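Local coordinates for tyrosine-protein phosphatase YwqE (Bacillus subtilis, PDB 3QY7) that dephosphorylates phosphotyrosine-containing proteins as a manganese-dependent phosphatase with a TIM-barrel, PHP-like fold, at residues 26-29 with 30-33; 221-224 with 225-228. One frame throughout, in Å; residues are numbered along the deposited sequence.

Contact 1 (26-29 with 30-33); sequences ARAA and VRQG
The guanidinium of Arg31 lies back over Ala28, whose CA sits 3.4 Å above the plane of the group on one face, offset toward its rim. NH2 also reaches the methyl of the same residue, Arg31 NH2 to Ala28 CB being 3.7 Å, while the carbonyl carbon of Arg27 approaches obliquely. The torsions explain this return: Arg31 CG is anti to the carbonyl carbon, and the chain then bends at chi3 (-43°), folding the charged end back along the helix. Arg31 CG meanwhile rests 3.3 Å from Arg27 O. Arg27 behaves differently, its chain extended from CG to NE, and its NH1 forms a salt bridge with Glu24 one turn earlier.

Beneath these side chains the last turn of helix 19-31 closes. Val30 N donates to Ala26 O at 3.0 Å and Arg31 N to Arg27 O with an N-H...O angle of 159°. Gln32 N bonds to Ala28 O at 136° and, only weakly, to Ala29 O, so the hydrogen bonding degrades as the helix ends. Gly33, with positive phi, leaves the helix in a Schellman motif, and Gly33 N bonds to Val30 O at 3.0 Å. Side-chain NE2 of Gln32 bonds to Glu207 OE1, and its backbone O accepts from Gln206 NE2, joining this helix end to helix 205-216. Chemically, the Arg31 end contributes van der Waals contact with the helix surface, whereas the polar cohesion between the segments comes from the backbone.

Contact 2 (221-224 with 225-228); sequences PYML and TENA
Thr225 and Pro221 meet inside helix 219-232, the last helix of this TIM-barrel chain, where a threonine hydroxyl bonds back to the carbonyl one turn earlier. Pro221 O accepts both Thr225 N, at 2.9 Å, and Thr225 OG1, at 2.8 Å. The two donors arrive from opposite faces of the carbonyl plane; the OG1 bond orients the hydroxyl, and together they satisfy the carbonyl oxygen on both sides. With OG1 beside the backbone N (chi1 -57°), the hydroxyl is placed to make the second bond.

This is the packed side of the helix. Pro221 and Leu224 lie against Leu212 of helix 205-216, Thr225 touches Leu209 there, and Leu224 also reaches Val191 of strand 190-192. Asn227 is buried too, and its amide is satisfied from both ends, OD1 by Phe238 N and ND2 by His189 O, while Asn227 N bonds to Met223 O at 3.0 Å.

Tyr222 and Glu226 form the looser, more solvent-accessible side. Here the backbone bond is short and straight, Glu226 N to Tyr222 O at 2.8 Å and 166°, but the side chains have no hydrogen bond between them. Glu226 CG stands between its backbone N and carbonyl carbon, which lets the chain run back toward the ring and brings Glu226 CG to within 3.3 Å of Met223 O. The carboxylate meets CD2 and CE2 of the phenol ring obliquely, their planes 59° apart, in van der Waals contact: Glu226 OE1 lies 3.5 Å from Tyr222 CE2.

From the N terminus, the chain leaves strand 2-3, forms helix 19-31 and returns in strand 36-38, a beta-alpha-beta unit; contact 1 closes the end of its helix, with Gly33 bonded by its backbone to Met1. Much later, after strand 190-192 and helix 205-216, contact 2 lies within helix 219-232. Each contact spans contiguous residues and closes no long loop; they follow in series, neither nesting nor crossing. The centres of contact 1 and contact 2 are about 18 Å apart, and the two do not touch. Helix 205-216 relates them, meeting Gln32 through Gln206 and Glu207 and packing on 221-225 through Leu209 and Leu212, so the first and last helices share a neighbour.

Contact 1 (26-29 with 30-33)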
ATOM      1  N   ALA A  26      -8.618  11.516   8.341  1.00 12.36           N
ATOM      2  CA  ALA A  26      -9.874  10.994   7.820  1.00 12.30           C
ATOM      3  C   ALA A  26     -10.668  12.047   7.023  1.00 12.45           C
ATOM      4  O   ALA A  26     -11.191  11.746   5.946  1.00 12.43           O
ATOM      5  CB  ALA A  26     -10.704  10.432   8.935  1.00 12.55           C
ATOM      6  N   ARG A  27     -10.729  13.275   7.548  1.00 12.35           N
ATOM      7  CA  ARG A  27     -11.440  14.350   6.857  1.00 13.48           C
ATOM      8  C   ARG A  27     -10.796  14.609   5.492  1.00 12.79           C
ATOM      9  O   ARG A  27     -11.498  14.787   4.489  1.00 13.58           O
ATOM     10  CB  ARG A  27     -11.492  15.640   7.687  1.00 13.96           C
ATOM     11  CG  ARG A  27     -12.335  15.541   8.938  1.00 18.42           C
ATOM     12  CD  ARG A  27     -12.652  16.908   9.537  1.00 23.48           C
ATOM     13  NE  ARG A  27     -13.450  16.756  10.756  1.00 27.43           N
ATOM     14  CZ  ARG A  27     -13.009  17.008  11.987  1.00 29.40           C
ATOM     15  NH1 ARG A  27     -11.771  17.453  12.185  1.00 29.94           N
ATOM     16  NH2 ARG A  27     -13.815  16.824  13.030  1.00 30.89           N
ATOM     17  N   ALA A  28      -9.467  14.587   5.455  1.00 12.29           N
ATOM     18  CA  ALA A  28      -8.741  14.799   4.196  1.00 12.02           C
ATOM     19  C   ALA A  28      -9.023  13.677   3.210  1.00 12.12           C
ATOM     20  O   ALA A  28      -9.228  13.924   2.017  1.00 12.32           O
ATOM     21  CB  ALA A  28      -7.273  14.911   4.444  1.00 11.44           C
ATOM     22  N   ALA A  29      -9.029  12.439   3.712  1.00 11.56           N
ATOM     23  CA  ALA A  29      -9.352  11.273   2.899  1.00 11.82           C
ATOM     24  C   ALA A  29     -10.718  11.421   2.249  1.00 12.21           C
ATOM     25  O   ALA A  29     -10.871  11.195   1.055  1.00 12.17           O
ATOM     26  CB  ALA A  29      -9.283   9.980   3.741  1.00 11.39           C
ATOM     27  N   VAL A  30     -11.701  11.863   3.034  1.00 12.54           N
ATOM     28  CA  VAL A  30     -13.051  12.006   2.536  1.00 13.33           C
ATOM     29  C   VAL A  30     -13.094  13.083   1.442  1.00 13.18           C
ATOM     30  O   VAL A  30     -13.744  12.889   0.411  1.00 12.32           O
ATOM     31  CB  VAL A  30     -14.026  12.338   3.681  1.00 12.87           C
ATOM     32  CG1 VAL A  30     -15.338  12.878   3.145  1.00 13.41           C
ATOM     33  CG2 VAL A  30     -14.286  11.092   4.545  1.00 12.26           C
ATOM     34  N   ARG A  31     -12.386  14.187   1.655  1.00 14.06           N
ATOM     35  CA  ARG A  31     -12.331  15.266   0.640  1.00 14.86           C
ATOM     36  C   ARG A  31     -11.735  14.769  -0.691  1.00 15.42           C
ATOM     37  O   ARG A  31     -12.093  15.259  -1.765  1.00 16.39           O
ATOM     38  CB  ARG A  31     -11.608  16.504   1.159  1.00 16.00           C
ATOM     39  CG  ARG A  31     -12.327  17.203   2.324  1.00 18.63           C
ATOM     40  CD  ARG A  31     -11.735  18.569   2.610  1.00 21.83           C
ATOM     41  NE  ARG A  31     -10.272  18.561   2.570  1.00 26.75           N
ATOM     42  CZ  ARG A  31      -9.472  18.381   3.620  1.00 28.00           C
ATOM     43  NH1 ARG A  31      -9.972  18.197   4.845  1.00 29.40           N
ATOM     44  NH2 ARG A  31      -8.153  18.403   3.438  1.00 28.89           N
ATOM     45  N   GLN A  32     -10.885  13.749  -0.605  1.00 14.41           N
ATOM     46  CA  GLN A  32     -10.248  13.134  -1.775  1.00 14.79           C
ATOM     47  C   GLN A  32     -11.093  12.039  -2.442  1.00 14.52           C
ATOM     48  O   GLN A  32     -10.670  11.453  -3.450  1.00 15.25           O
ATOM     49  CB  GLN A  32      -8.868  12.563  -1.368  1.00 14.23           C
ATOM     50  CG  GLN A  32      -7.801  13.598  -1.077  1.00 16.46           C
ATOM     51  CD  GLN A  32      -7.117  14.125  -2.333  1.00 19.14           C
ATOM     52  OE1 GLN A  32      -7.522  13.811  -3.452  1.00 19.03           O
ATOM     53  NE2 GLN A  32      -6.049  14.890  -2.147  1.00 21.91           N
ATOM     54  N   GLY A  33     -12.276  11.752  -1.900  1.00 14.57           N
ATOM     55  CA  GLY A  33     -13.146  10.730  -2.464  1.00 14.45           C
ATOM     56  C   GLY A  33     -12.922   9.333  -1.925  1.00 14.21           C
ATOM     57  O   GLY A  33     -13.472   8.375  -2.446  1.00 15.31           O
TER

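Contact 2 (221-224 with 225-228)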
ATOM      1  N   PRO A 221      -6.318   4.434 -14.992  1.00 16.52           N
ATOM      2  CA  PRO A 221      -6.595   4.721 -13.579  1.00 16.19           C
ATOM      3  C   PRO A 221      -7.871   4.056 -13.067  1.00 16.33           C
ATOM      4  O   PRO A 221      -7.935   3.730 -11.877  1.00 16.10           O
ATOM      5  CB  PRO A 221      -6.678   6.251 -13.519  1.00 16.12           C
ATOM      6  CG  PRO A 221      -6.816   6.694 -14.953  1.00 16.94           C
ATOM      7  CD  PRO A 221      -6.123   5.676 -15.770  1.00 15.91           C
ATOM      8  N   TYR A 222      -8.853   3.843 -13.949  1.00 15.72           N
ATOM      9  CA  TYR A 222     -10.058   3.079 -13.602  1.00 15.65           C
ATOM     10  C   TYR A 222      -9.646   1.669 -13.146  1.00 15.87           C
ATOM     11  O   TYR A 222     -10.116   1.177 -12.111  1.00 15.69           O
ATOM     12  CB  TYR A 222     -11.068   3.008 -14.779  1.00 15.50           C
ATOM     13  CG  TYR A 222     -12.294   2.204 -14.414  1.00 14.70           C
ATOM     14  CD1 TYR A 222     -13.321   2.787 -13.687  1.00 17.43           C
ATOM     15  CD2 TYR A 222     -12.384   0.844 -14.722  1.00 13.81           C
ATOM     16  CE1 TYR A 222     -14.434   2.043 -13.295  1.00 17.75           C
ATOM     17  CE2 TYR A 222     -13.485   0.094 -14.345  1.00 15.06           C
ATOM     18  CZ  TYR A 222     -14.510   0.710 -13.621  1.00 15.71           C
ATOM     19  OH  TYR A 222     -15.624   0.006 -13.231  1.00 17.48           O
ATOM     20  N   MET A 223      -8.767   1.031 -13.927  1.00 15.47           N
ATOM     21  CA  MET A 223      -8.278  -0.329 -13.654  1.00 15.46           C
ATOM     22  C   MET A 223      -7.526  -0.359 -12.310  1.00 13.83           C
ATOM     23  O   MET A 223      -7.759  -1.236 -11.459  1.00 12.98           O
ATOM     24  CB  MET A 223      -7.377  -0.789 -14.814  1.00 16.33           C
ATOM     25  CG  MET A 223      -6.848  -2.211 -14.744  1.00 21.40           C
ATOM     26  SD  MET A 223      -5.934  -2.744 -16.240  1.00 33.35           S
ATOM     27  CE  MET A 223      -7.176  -2.463 -17.511  1.00 29.36           C
ATOM     28  N   LEU A 224      -6.640   0.585 -12.078  1.00 12.37           N
ATOM     29  CA  LEU A 224      -5.948   0.594 -10.807  1.00 12.44           C
ATOM     30  C   LEU A 224      -6.883   0.815  -9.613  1.00 12.15           C
ATOM     31  O   LEU A 224      -6.690   0.281  -8.604  1.00 11.88           O
ATOM     32  CB  LEU A 224      -4.826   1.623 -10.768  1.00 11.66           C
ATOM     33  CG  LEU A 224      -3.755   1.469 -11.837  1.00 12.85           C
ATOM     34  CD1 LEU A 224      -2.698   2.552 -11.862  1.00 13.62           C
ATOM     35  CD2 LEU A 224      -3.074   0.208 -11.629  1.00 15.04           C
ATOM     36  N   THR A 225      -7.817   1.730  -9.763  1.00 12.36           N
ATOM     37  CA  THR A 225      -8.768   2.000  -8.728  1.00 12.70           C
ATOM     38  C   THR A 225      -9.666   0.798  -8.453  1.00 12.35           C
ATOM     39  O   THR A 225      -9.940   0.503  -7.348  1.00 12.05           O
ATOM     40  CB  THR A 225      -9.632   3.243  -9.096  1.00 14.96           C
ATOM     41  OG1 THR A 225      -8.806   4.357  -9.323  1.00 16.86           O
ATOM     42  CG2 THR A 225     -10.665   3.531  -8.059  1.00  9.75           C
ATOM     43  N   GLU A 226     -10.203   0.169  -9.493  1.00 11.72           N
ATOM     44  CA  GLU A 226     -11.057  -1.002  -9.289  1.00 12.10           C
ATOM     45  C   GLU A 226     -10.267  -2.164  -8.679  1.00 11.67           C
ATOM     46  O   GLU A 226     -10.845  -3.023  -8.033  1.00 12.20           O
ATOM     47  CB  GLU A 226     -11.794  -1.427 -10.570  1.00 12.76           C
ATOM     48  CG  GLU A 226     -10.932  -2.124 -11.617  1.00 16.24           C
ATOM     49  CD  GLU A 226     -11.748  -2.640 -12.804  1.00 18.78           C
ATOM     50  OE1 GLU A 226     -11.224  -2.610 -13.947  1.00 19.40           O
ATOM     51  OE2 GLU A 226     -12.909  -3.074 -12.597  1.00 21.55           O
ATOM     52  N   ASN A 227      -8.951  -2.195  -8.881  1.00 11.57           N
ATOM     53  CA  ASN A 227      -8.156  -3.247  -8.260  1.00 11.29           C
ATOM     54  C   ASN A 227      -8.245  -3.206  -6.742  1.00 11.22           C
ATOM     55  O   ASN A 227      -8.240  -4.240  -6.119  1.00 11.24           O
ATOM     56  CB  ASN A 227      -6.689  -3.223  -8.696  1.00 10.84           C
ATOM     57  CG  ASN A 227      -6.443  -4.034  -9.949  1.00 12.37           C
ATOM     58  OD1 ASN A 227      -7.293  -4.816 -10.378  1.00 13.58           O
ATOM     59  ND2 ASN A 227      -5.266  -3.853 -10.546  1.00 12.32           N
ATOM     60  N   ALA A 228      -8.350  -2.009  -6.165  1.00 11.83           N
ATOM     61  CA  ALA A 228      -8.561  -1.895  -4.713  1.00 11.67           C
ATOM     62  C   ALA A 228      -9.921  -2.467  -4.286  1.00 12.09           C
ATOM     63  O   ALA A 228     -10.021  -3.090  -3.233  1.00 12.23           O
ATOM     64  CB  ALA A 228      -8.393  -0.446  -4.237  1.00 11.85           C
TER